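Local coordinates for protein succinate--CoA ligase subunit alpha (Campylobacter jejuni, PDB 6MEL) that serves as the alpha subunit of a succinate--CoA ligase, with a Rossmann-type CoA-binding domain and a CoA-ligase domain, at residues C147-A161 with T201-E215. Residues are numbered along the deposited sequence; the frame is centred on the assembly and turned at random. Where two conformers were deposited one is given.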
ATOM      1  N   CYS A 147      -1.613 -12.597 -28.985  1.00 43.38           N
ATOM      2  CA  CYS A 147      -0.563 -13.491 -28.518  1.00 45.29           C
ATOM      3  C   CYS A 147       0.231 -12.873 -27.347  1.00 43.64           C
ATOM      4  O   CYS A 147       1.261 -13.447 -26.971  1.00 43.95           O
ATOM      5  CB  CYS A 147       0.365 -13.850 -29.683  1.00 46.69           C
ATOM      6  SG  CYS A 147       1.358 -12.442 -30.264  1.00 49.77           S
ATOM      7  N   VAL A 148      -0.207 -11.728 -26.776  1.00 42.73           N
ATOM      8  CA  VAL A 148       0.551 -11.075 -25.673  1.00 41.47           C
ATOM      9  C   VAL A 148      -0.122 -11.335 -24.318  1.00 41.11           C
ATOM     10  O   VAL A 148      -1.255 -10.995 -24.109  1.00 41.18           O
ATOM     11  CB  VAL A 148       0.765  -9.576 -25.937  1.00 42.00           C
ATOM     12  CG1 VAL A 148       1.614  -8.949 -24.849  1.00 41.13           C
ATOM     13  CG2 VAL A 148       1.422  -9.358 -27.299  1.00 45.16           C
ATOM     14  N   GLY A 149       0.620 -11.960 -23.404  1.00 42.03           N
ATOM     15  CA  GLY A 149       0.208 -12.132 -22.017  1.00 41.58           C
ATOM     16  C   GLY A 149       0.513 -10.866 -21.229  1.00 42.36           C
ATOM     17  O   GLY A 149       1.448 -10.103 -21.603  1.00 41.77           O
ATOM     18  N   LEU A 150      -0.250 -10.637 -20.160  1.00 37.65           N
ATOM     19  CA  LEU A 150      -0.115  -9.405 -19.334  1.00 40.25           C
ATOM     20  C   LEU A 150      -0.189  -9.796 -17.847  1.00 39.70           C
ATOM     21  O   LEU A 150      -1.125 -10.475 -17.457  1.00 38.08           O
ATOM     22  CB  LEU A 150      -1.308  -8.560 -19.758  1.00 40.81           C
ATOM     23  CG  LEU A 150      -1.318  -7.066 -19.532  1.00 48.05           C
ATOM     24  CD1 LEU A 150       0.057  -6.446 -19.434  1.00 45.69           C
ATOM     25  CD2 LEU A 150      -2.151  -6.412 -20.635  1.00 47.28           C
ATOM     26  N   ILE A 151       0.775  -9.359 -17.037  1.00 35.25           N
ATOM     27  CA  ILE A 151       0.752  -9.533 -15.600  1.00 35.27           C
ATOM     28  C   ILE A 151       0.964  -8.163 -14.983  1.00 36.34           C
ATOM     29  O   ILE A 151       1.940  -7.538 -15.317  1.00 37.63           O
ATOM     30  CB  ILE A 151       1.852 -10.496 -15.121  1.00 33.40           C
ATOM     31  CG1 ILE A 151       1.854 -11.823 -15.880  1.00 34.59           C
ATOM     32  CG2 ILE A 151       1.752 -10.726 -13.615  1.00 34.62           C
ATOM     33  CD1 ILE A 151       3.193 -12.518 -15.831  1.00 36.85           C
ATOM     34  N   SER A 152       0.049  -7.710 -14.110  1.00 35.12           N
ATOM     35  CA  SER A 152       0.103  -6.315 -13.631  1.00 35.49           C
ATOM     36  C   SER A 152      -0.350  -6.182 -12.168  1.00 35.05           C
ATOM     37  O   SER A 152      -1.398  -6.698 -11.783  1.00 34.45           O
ATOM     38  CB  SER A 152      -0.713  -5.447 -14.527  1.00 36.23           C
ATOM     39  OG  SER A 152      -0.699  -4.096 -14.109  1.00 32.73           O
ATOM     40  N   LYS A 153       0.400  -5.374 -11.417  1.00 32.45           N
ATOM     41  CA  LYS A 153       0.043  -5.010 -10.066  1.00 35.28           C
ATOM     42  C   LYS A 153      -0.971  -3.850 -10.054  1.00 36.99           C
ATOM     43  O   LYS A 153      -1.413  -3.407  -8.937  1.00 35.71           O
ATOM     44  CB  LYS A 153       1.270  -4.548  -9.289  1.00 36.41           C
ATOM     45  CG  LYS A 153       2.133  -5.610  -8.617  1.00 35.25           C
ATOM     46  CD  LYS A 153       3.324  -4.966  -7.959  1.00 35.56           C
ATOM     47  CE  LYS A 153       4.173  -5.967  -7.217  1.00 36.80           C
ATOM     48  NZ  LYS A 153       5.332  -5.312  -6.569  1.00 36.86           N
ATOM     49  N   SER A 154      -1.379  -3.357 -11.230  1.00 35.00           N
ATOM     50  CA  SER A 154      -2.341  -2.241 -11.254  1.00 37.93           C
ATOM     51  C   SER A 154      -3.608  -2.545 -12.070  1.00 40.56           C
ATOM     52  O   SER A 154      -3.770  -3.641 -12.647  1.00 37.27           O
ATOM     53  CB  SER A 154      -1.711  -0.935 -11.644  1.00 42.65           C
ATOM     54  OG  SER A 154      -0.602  -1.085 -12.446  1.00 44.98           O
ATOM     55  N   GLY A 155      -4.541  -1.580 -12.012  1.00 39.09           N
ATOM     56  CA  GLY A 155      -5.820  -1.634 -12.730  1.00 40.38           C
ATOM     57  C   GLY A 155      -5.772  -0.882 -14.061  1.00 40.22           C
ATOM     58  O   GLY A 155      -5.479  -1.458 -15.138  1.00 41.87           O
ATOM     59  N   THR A 156      -6.031   0.427 -14.014  1.00 38.05           N
ATOM     60  CA  THR A 156      -6.125   1.230 -15.242  1.00 37.55           C
ATOM     61  C   THR A 156      -4.833   1.199 -16.070  1.00 37.69           C
ATOM     62  O   THR A 156      -4.897   1.267 -17.299  1.00 38.39           O
ATOM     63  CB  THR A 156      -6.558   2.669 -14.915  1.00 37.08           C
ATOM     64  OG1 THR A 156      -5.677   3.233 -13.949  1.00 34.92           O
ATOM     65  CG2 THR A 156      -7.983   2.666 -14.402  1.00 36.18           C
ATOM     66  N   LEU A 157      -3.660   1.135 -15.439  1.00 36.78           N
ATOM     67  CA  LEU A 157      -2.415   1.078 -16.206  1.00 36.52           C
ATOM     68  C   LEU A 157      -2.352  -0.214 -17.048  1.00 37.94           C
ATOM     69  O   LEU A 157      -1.781  -0.248 -18.108  1.00 38.12           O
ATOM     70  CB  LEU A 157      -1.228   1.193 -15.253  1.00 34.59           C
ATOM     71  CG  LEU A 157       0.162   1.079 -15.865  1.00 35.47           C
ATOM     72  CD1 LEU A 157       0.418   2.148 -16.922  1.00 36.27           C
ATOM     73  CD2 LEU A 157       1.196   1.177 -14.771  1.00 36.84           C
ATOM     74  N   THR A 158      -2.962  -1.284 -16.571  1.00 37.15           N
ATOM     75  CA  THR A 158      -3.081  -2.514 -17.323  1.00 38.37           C
ATOM     76  C   THR A 158      -3.897  -2.300 -18.615  1.00 38.92           C
ATOM     77  O   THR A 158      -3.581  -2.846 -19.674  1.00 38.61           O
ATOM     78  CB  THR A 158      -3.748  -3.601 -16.469  1.00 38.54           C
ATOM     79  OG1 THR A 158      -3.127  -3.754 -15.189  1.00 39.03           O
ATOM     80  CG2 THR A 158      -3.767  -4.921 -17.194  1.00 38.45           C
ATOM     81  N   TYR A 159      -4.957  -1.494 -18.525  1.00 40.00           N
ATOM     82  CA  TYR A 159      -5.848  -1.248 -19.661  1.00 40.52           C
ATOM     83  C   TYR A 159      -5.089  -0.382 -20.665  1.00 40.32           C
ATOM     84  O   TYR A 159      -5.183  -0.589 -21.871  1.00 39.21           O
ATOM     85  CB  TYR A 159      -7.173  -0.589 -19.215  1.00 40.56           C
ATOM     86  CG  TYR A 159      -7.839  -1.196 -17.992  1.00 39.41           C
ATOM     87  CD1 TYR A 159      -7.628  -2.515 -17.617  1.00 39.18           C
ATOM     88  CD2 TYR A 159      -8.640  -0.429 -17.167  1.00 38.04           C
ATOM     89  CE1 TYR A 159      -8.194  -3.046 -16.461  1.00 41.79           C
ATOM     90  CE2 TYR A 159      -9.216  -0.942 -16.013  1.00 39.16           C
ATOM     91  CZ  TYR A 159      -8.974  -2.250 -15.635  1.00 40.74           C
ATOM     92  OH  TYR A 159      -9.554  -2.754 -14.498  1.00 41.73           O
ATOM     93  N   GLU A 160      -4.366   0.617 -20.143  1.00 38.29           N
ATOM     94  CA  GLU A 160      -3.514   1.480 -20.957  1.00 39.07           C
ATOM     95  C   GLU A 160      -2.525   0.600 -21.744  1.00 41.64           C
ATOM     96  O   GLU A 160      -2.334   0.805 -22.947  1.00 41.20           O
ATOM     97  CB  GLU A 160      -2.783   2.501 -20.087  1.00 40.20           C
ATOM     98  CG  GLU A 160      -1.737   3.332 -20.797  1.00 40.37           C
ATOM     99  CD  GLU A 160      -2.233   4.181 -21.955  1.00 42.72           C
ATOM    100  OE1 GLU A 160      -3.378   4.667 -21.871  1.00 43.08           O
ATOM    101  OE2 GLU A 160      -1.480   4.327 -22.969  1.00 43.07           O
ATOM    102  N   ALA A 161      -1.865  -0.352 -21.073  1.00 38.86           N
ATOM    103  CA  ALA A 161      -0.873  -1.233 -21.742  1.00 39.77           C
ATOM    104  C   ALA A 161      -1.573  -2.109 -22.788  1.00 39.96           C
ATOM    105  O   ALA A 161      -1.118  -2.199 -23.947  1.00 40.10           O
ATOM    106  CB  ALA A 161      -0.129  -2.061 -20.730  1.00 38.12           C
ATOM    107  N   THR A 201       0.530 -17.878 -26.355  1.00 45.07           N
ATOM    108  CA  THR A 201       1.199 -16.666 -25.922  1.00 44.95           C
ATOM    109  C   THR A 201       2.615 -16.631 -26.520  1.00 43.26           C
ATOM    110  O   THR A 201       3.362 -17.600 -26.380  1.00 44.35           O
ATOM    111  CB  THR A 201       1.179 -16.551 -24.392  1.00 45.78           C
ATOM    112  OG1 THR A 201      -0.168 -16.429 -23.909  1.00 42.48           O
ATOM    113  CG2 THR A 201       2.003 -15.373 -23.925  1.00 44.13           C
ATOM    114  N   LYS A 202       2.990 -15.524 -27.162  1.00 41.09           N
ATOM    115  CA  LYS A 202       4.364 -15.411 -27.729  1.00 46.39           C
ATOM    116  C   LYS A 202       5.231 -14.399 -26.984  1.00 45.78           C
ATOM    117  O   LYS A 202       6.429 -14.370 -27.161  1.00 44.72           O
ATOM    118  CB  LYS A 202       4.265 -15.033 -29.197  1.00 48.36           C
ATOM    119  CG  LYS A 202       3.576 -16.125 -29.980  1.00 55.14           C
ATOM    120  CD  LYS A 202       3.562 -15.881 -31.438  1.00 66.29           C
ATOM    121  CE  LYS A 202       3.356 -17.180 -32.204  1.00 74.37           C
ATOM    122  NZ  LYS A 202       2.474 -16.951 -33.373  1.00 78.93           N
ATOM    123  N   ALA A 203       4.621 -13.550 -26.164  1.00 44.90           N
ATOM    124  CA  ALA A 203       5.382 -12.548 -25.438  1.00 43.12           C
ATOM    125  C   ALA A 203       4.576 -12.155 -24.209  1.00 41.38           C
ATOM    126  O   ALA A 203       3.370 -12.317 -24.202  1.00 40.90           O
ATOM    127  CB  ALA A 203       5.636 -11.368 -26.332  1.00 43.95           C
ATOM    128  N   ILE A 204       5.264 -11.689 -23.175  1.00 39.96           N
ATOM    129  CA  ILE A 204       4.606 -11.287 -21.951  1.00 40.79           C
ATOM    130  C   ILE A 204       5.019  -9.866 -21.579  1.00 41.07           C
ATOM    131  O   ILE A 204       6.222  -9.539 -21.603  1.00 41.42           O
ATOM    132  CB  ILE A 204       4.934 -12.253 -20.804  1.00 40.50           C
ATOM    133  CG1 ILE A 204       4.603 -13.704 -21.161  1.00 43.15           C
ATOM    134  CG2 ILE A 204       4.184 -11.829 -19.566  1.00 41.20           C
ATOM    135  CD1 ILE A 204       5.798 -14.537 -21.429  1.00 44.84           C
ATOM    136  N   VAL A 205       4.026  -9.053 -21.228  1.00 38.49           N
ATOM    137  CA  VAL A 205       4.242  -7.749 -20.596  1.00 39.91           C
ATOM    138  C   VAL A 205       4.038  -7.916 -19.084  1.00 40.24           C
ATOM    139  O   VAL A 205       2.969  -8.346 -18.649  1.00 39.10           O
ATOM    140  CB  VAL A 205       3.283  -6.700 -21.168  1.00 41.32           C
ATOM    141  CG1 VAL A 205       3.422  -5.352 -20.455  1.00 40.87           C
ATOM    142  CG2 VAL A 205       3.465  -6.533 -22.678  1.00 42.51           C
ATOM    143  N   MET A 206       5.031  -7.509 -18.294  1.00 37.42           N
ATOM    144  CA  MET A 206       4.922  -7.456 -16.855  1.00 39.59           C
ATOM    145  C   MET A 206       4.939  -5.984 -16.427  1.00 36.45           C
ATOM    146  O   MET A 206       5.786  -5.196 -16.858  1.00 37.89           O
ATOM    147  CB  MET A 206       5.994  -8.297 -16.128  1.00 39.79           C
ATOM    148  CG  MET A 206       7.413  -7.886 -16.402  1.00 41.92           C
ATOM    149  SD  MET A 206       8.574  -8.924 -15.479  1.00 40.74           S
ATOM    150  CE  MET A 206       8.550  -8.181 -13.854  1.00 40.56           C
ATOM    151  N   ILE A 207       3.930  -5.610 -15.634  1.00 35.81           N
ATOM    152  CA  ILE A 207       3.767  -4.245 -15.119  0.60 36.12           C
ATOM    153  C   ILE A 207       3.904  -4.319 -13.599  1.00 36.84           C
ATOM    154  O   ILE A 207       3.125  -5.021 -12.953  1.00 35.02           O
ATOM    155  CB  ILE A 207       2.413  -3.609 -15.481  0.60 36.34           C
ATOM    156  CG1 ILE A 207       2.042  -3.737 -16.960  0.60 40.48           C
ATOM    157  CG2 ILE A 207       2.389  -2.161 -15.023  0.60 37.48           C
ATOM    158  CD1 ILE A 207       2.858  -2.854 -17.864  0.60 43.16           C
ATOM    159  N   GLY A 208       4.900  -3.603 -13.059  1.00 34.91           N
ATOM    160  CA  GLY A 208       5.139  -3.609 -11.651  1.00 35.61           C
ATOM    161  C   GLY A 208       5.089  -2.218 -11.096  1.00 36.44           C
ATOM    162  O   GLY A 208       4.732  -1.271 -11.815  1.00 33.17           O
ATOM    163  N   GLU A 209       5.452  -2.118  -9.818  1.00 36.39           N
ATOM    164  CA  GLU A 209       5.582  -0.859  -9.148  1.00 37.36           C
ATOM    165  C   GLU A 209       6.492  -0.998  -7.926  1.00 36.47           C
ATOM    166  O   GLU A 209       6.907  -2.095  -7.566  1.00 38.73           O
ATOM    167  CB  GLU A 209       4.211  -0.273  -8.812  1.00 40.36           C
ATOM    168  CG  GLU A 209       3.357  -1.092  -7.886  1.00 41.02           C
ATOM    169  CD  GLU A 209       1.878  -0.695  -7.842  1.00 42.64           C
ATOM    170  OE1 GLU A 209       1.296  -0.468  -8.907  1.00 39.95           O
ATOM    171  OE2 GLU A 209       1.314  -0.634  -6.714  1.00 39.99           O
ATOM    172  N   ILE A 210       6.809   0.152  -7.337  1.00 36.19           N
ATOM    173  CA  ILE A 210       7.576   0.262  -6.121  1.00 35.51           C
ATOM    174  C   ILE A 210       6.986  -0.652  -5.049  1.00 34.72           C
ATOM    175  O   ILE A 210       5.774  -0.881  -4.989  1.00 35.14           O
ATOM    176  CB  ILE A 210       7.615   1.710  -5.630  1.00 35.97           C
ATOM    177  CG1 ILE A 210       6.215   2.306  -5.504  1.00 35.09           C
ATOM    178  CG2 ILE A 210       8.497   2.563  -6.522  1.00 37.80           C
ATOM    179  CD1 ILE A 210       6.191   3.518  -4.562  1.00 37.16           C
ATOM    180  N   GLY A 211       7.881  -1.131  -4.171  1.00 36.72           N
ATOM    181  CA  GLY A 211       7.484  -1.849  -2.938  1.00 37.84           C
ATOM    182  C   GLY A 211       7.768  -3.332  -3.058  1.00 38.04           C
ATOM    183  O   GLY A 211       7.375  -3.980  -4.053  1.00 37.49           O
ATOM    184  N   GLY A 212       8.409  -3.875  -2.015  1.00 40.67           N
ATOM    185  CA  GLY A 212       8.937  -5.236  -2.008  1.00 40.83           C
ATOM    186  C   GLY A 212       9.862  -5.464  -3.197  1.00 39.74           C
ATOM    187  O   GLY A 212      10.288  -4.510  -3.901  1.00 38.01           O
ATOM    188  N   SER A 213      10.165  -6.726  -3.459  1.00 39.76           N
ATOM    189  CA  SER A 213      11.249  -7.039  -4.422  1.00 41.92           C
ATOM    190  C   SER A 213      10.843  -8.179  -5.352  1.00 39.64           C
ATOM    191  O   SER A 213      11.699  -8.845  -5.918  1.00 39.60           O
ATOM    192  CB  SER A 213      12.543  -7.353  -3.667  1.00 43.25           C
ATOM    193  OG  SER A 213      12.325  -8.455  -2.807  1.00 45.32           O
ATOM    194  N   LEU A 214       9.538  -8.378  -5.563  1.00 37.70           N
ATOM    195  CA  LEU A 214       9.075  -9.468  -6.474  1.00 38.84           C
ATOM    196  C   LEU A 214       9.709  -9.312  -7.869  1.00 38.46           C
ATOM    197  O   LEU A 214      10.129 -10.327  -8.484  1.00 38.53           O
ATOM    198  CB  LEU A 214       7.543  -9.486  -6.586  1.00 38.54           C
ATOM    199  CG  LEU A 214       6.778 -10.071  -5.391  1.00 39.41           C
ATOM    200  CD1 LEU A 214       5.290  -9.956  -5.645  1.00 40.34           C
ATOM    201  CD2 LEU A 214       7.139 -11.539  -5.111  1.00 43.18           C
ATOM    202  N   GLU A 215       9.770  -8.074  -8.366  1.00 35.39           N
ATOM    203  CA  GLU A 215      10.228  -7.828  -9.739  1.00 37.58           C
ATOM    204  C   GLU A 215      11.753  -8.057  -9.852  1.00 39.26           C
ATOM    205  O   GLU A 215      12.238  -8.454 -10.908  1.00 40.27           O
ATOM    206  CB  GLU A 215       9.801  -6.427 -10.199  1.00 36.22           C
ATOM    207  CG  GLU A 215       8.289  -6.211 -10.216  1.00 35.70           C
ATOM    208  CD  GLU A 215       7.718  -5.622  -8.937  1.00 36.08           C
ATOM    209  OE1 GLU A 215       8.340  -5.802  -7.859  1.00 35.93           O
ATOM    210  OE2 GLU A 215       6.675  -4.954  -9.012  1.00 38.80           O
TER
HETATM  211  O   HOH W   1       7.102  -6.749  -4.666  1.00 34.95           O
HETATM  212  O   HOH W   2       4.435  -3.267  -4.831  1.00 38.24           O
HETATM  213  O   HOH W   3       1.756  -1.534 -11.432  1.00 42.68           O
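I207 is the hub of the packed side of this contact. It is modelled in two conformers, and the details hold for the one described. Its CB lies 3.4 Å from S152 OG, and its CG2 meets L157 CD2 at 3.6 Å. CG2 stands anti to the backbone N (CG1 takes chi1 -49°), which turns that methyl toward helix 156-167. L150 CD1 lies against V205 CB at 3.7 Å on the same sheet face, and V148 CG1 meets V205 CG2 there. Helix 280-288 also packs on V205 and I207. On the other face, I151 CD1 touches I204 CG2.

Strands 148-152 and 203-209 are parallel neighbours in the central sheet of the CoA-ligase domain. Backbone bonds join them alternately, from G149 N to A203 O through to K153 N to I207 O. At the end of strand 148-152, S152 OG accepts from S154 N in an ST turn. It also donates to T158 OG1, which ties the turn to the helix.

The side chains meet more loosely at the C147 end, although K202 N bonds C147 O. There C147 CB meets K202 CG at 3.9 Å, and the lysine's end leads away from the contact and is exposed.

At the opposite end, K153 runs out extended to E215. Its NZ forms a 2.8 Å salt bridge to OE2, on the syn side and 31° out of the carboxylate plane. E209 N reaches OE2 from the opposite face, at 3.2 Å. One water links NZ to G211 O and also accepts from L214 N; NZ donates to a second water too. K262 pairs with E215 OE1. Two lysines and a backbone N-H thus share one buried carboxylate, which would probably stabilise its negative charge and tie K153 to the end of strand 203-209 and the 210-213 loop.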